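Mitochondrial enolase superfamily member 1 (Homo sapiens, PDB 4A35) catalyses the magnesium-dependent dehydration of L-fuconate to 2-keto-3-deoxy-L-fuconate, a step in the breakdown of L-fucose. Local coordinates at residues A[125-128]-A[129-133]. Residues are numbered along the deposited sequence; the frame is centred on the assembly and turned at random.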
loop_
_atom_site.group_PDB
_atom_site.type_symbol
_atom_site.label_atom_id
_atom_site.label_comp_id
_atom_site.label_asym_id
_atom_site.label_seq_id
_atom_site.Cartn_x
_atom_site.Cartn_y
_atom_site.Cartn_z
ATOM N N ASP A 125 -20.420 -3.058 13.564
ATOM C CA ASP A 125 -21.089 -4.172 14.280
ATOM C C ASP A 125 -21.823 -3.648 15.506
ATOM O O ASP A 125 -23.032 -3.898 15.668
ATOM C CB ASP A 125 -20.074 -5.256 14.677
ATOM C CG ASP A 125 -20.725 -6.454 15.382
ATOM O OD1 ASP A 125 -21.667 -7.075 14.781
ATOM O OD2 ASP A 125 -20.262 -6.805 16.493
ATOM N N LEU A 126 -21.131 -2.818 16.290
ATOM C CA LEU A 126 -21.698 -2.225 17.489
ATOM C C LEU A 126 -22.928 -1.358 17.176
ATOM O O LEU A 126 -23.982 -1.504 17.828
ATOM C CB LEU A 126 -20.607 -1.394 18.179
ATOM C CG LEU A 126 -21.020 -0.631 19.447
ATOM C CD1 LEU A 126 -21.635 -1.576 20.529
ATOM C CD2 LEU A 126 -19.807 0.146 20.008
ATOM N N TRP A 127 -22.806 -0.472 16.198
ATOM C CA TRP A 127 -23.884 0.426 15.798
ATOM C C TRP A 127 -25.115 -0.397 15.353
ATOM O O TRP A 127 -26.229 -0.176 15.860
ATOM C CB TRP A 127 -23.373 1.357 14.650
ATOM C CG TRP A 127 -24.369 2.375 14.178
ATOM C CD1 TRP A 127 -25.504 2.780 14.824
ATOM C CD2 TRP A 127 -24.317 3.123 12.954
ATOM N NE1 TRP A 127 -26.166 3.720 14.076
ATOM C CE2 TRP A 127 -25.422 4.003 12.958
ATOM C CE3 TRP A 127 -23.366 3.239 11.925
ATOM C CZ2 TRP A 127 -25.683 4.885 11.896
ATOM C CZ3 TRP A 127 -23.606 4.141 10.896
ATOM C CH2 TRP A 127 -24.740 4.966 10.900
ATOM N N ALA A 128 -24.908 -1.374 14.450
ATOM C CA ALA A 128 -26.018 -2.208 13.926
ATOM C C ALA A 128 -26.678 -2.990 15.072
ATOM O O ALA A 128 -27.898 -2.999 15.183
ATOM C CB ALA A 128 -25.513 -3.151 12.845
ATOM N N LYS A 129 -25.882 -3.516 15.996
ATOM C CA LYS A 129 -26.445 -4.218 17.166
ATOM C C LYS A 129 -27.254 -3.277 18.071
ATOM O O LYS A 129 -28.334 -3.680 18.531
ATOM C CB LYS A 129 -25.342 -4.899 18.003
ATOM C CG LYS A 129 -24.715 -6.149 17.364
ATOM C CD LYS A 129 -23.515 -6.616 18.214
ATOM C CE LYS A 129 -23.086 -8.013 17.785
ATOM N NZ LYS A 129 -21.728 -8.357 18.319
ATOM N N GLN A 130 -26.738 -2.047 18.361
ATOM C CA GLN A 130 -27.495 -1.112 19.219
ATOM C C GLN A 130 -28.827 -0.702 18.545
ATOM O O GLN A 130 -29.821 -0.449 19.246
ATOM C CB GLN A 130 -26.686 0.129 19.571
ATOM C CG GLN A 130 -25.519 -0.141 20.522
ATOM C CD GLN A 130 -25.040 1.145 21.149
ATOM O OE1 GLN A 130 -25.417 2.245 20.731
ATOM N NE2 GLN A 130 -24.196 1.047 22.168
ATOM N N GLU A 131 -28.851 -0.694 17.187
ATOM C CA GLU A 131 -30.051 -0.386 16.388
ATOM C C GLU A 131 -30.971 -1.621 16.186
ATOM O O GLU A 131 -32.103 -1.464 15.705
ATOM C CB GLU A 131 -29.657 0.217 15.015
ATOM C CG GLU A 131 -28.877 1.523 15.096
ATOM C CD GLU A 131 -29.596 2.822 15.428
ATOM O OE1 GLU A 131 -30.712 2.757 15.990
ATOM O OE2 GLU A 131 -29.054 3.906 15.107
ATOM N N GLY A 132 -30.498 -2.816 16.575
ATOM C CA GLY A 132 -31.256 -4.064 16.512
ATOM C C GLY A 132 -31.511 -4.523 15.098
ATOM O O GLY A 132 -32.565 -5.098 14.804
ATOM N N LYS A 133 -30.534 -4.255 14.207
ATOM C CA LYS A 133 -30.634 -4.577 12.786
ATOM C C LYS A 133 -29.340 -5.200 12.256
ATOM O O LYS A 133 -28.251 -4.825 12.698
ATOM C CB LYS A 133 -30.884 -3.265 11.982
ATOM C CG LYS A 133 -32.288 -2.735 12.098
ATOM C CD LYS A 133 -32.419 -1.396 11.372
ATOM C CE LYS A 133 -33.816 -0.841 11.614
ATOM N NZ LYS A 133 -34.034 0.439 10.900
#
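The amides of Lys-129, Gln-130 and Glu-131 bond back to the carbonyls of Asp-125, Leu-126 and Trp-127, each four residues earlier, and carry helix 110-131 to its C-terminal end. Along one side Lys-129, extended beyond CG, reaches back one turn to Asp-125 and forms a salt bridge, NZ to OD2 at 2.8 Å. The ammonium comes in on the syn side of that oxygen, 20° out of the carboxylate plane. OD2 also takes the amide of Cys-53, while NZ has further partners in Glu-418 and the carbonyl of Lys-51, so the pair ties the helix to the start of strand 52-58 and to Glu-418. A methionine in place of Lys-129 would probably leave the carboxylates of Asp-125 and Glu-418 without their shared positive mate. In this N-terminal domain of the mandelate racemase/muconate lactonizing enzyme family, the helix stops in a Schellman motif: Gly-132 takes positive phi, its N bonds to Lys-129 O, and Lys-133 N reaches Ala-128 O at 3.1 Å. Helix 135-141 follows, its Leu-138 touching Trp-127, Ala-128 and Glu-131. In the last turn, Trp-127 NE1 donates to the anti lone pair of Glu-131 OE2 over 3.1 Å, with ring and carboxylate planes 46° apart. A bend at chi2 (-76°) swings the carboxylate to the indole edge. OE1 takes the amide of Met-2. Leu-126 and Gln-130 run side by side, CD1 4.0 Å from NE2, whose hydrogen bond goes to Arg-4 O.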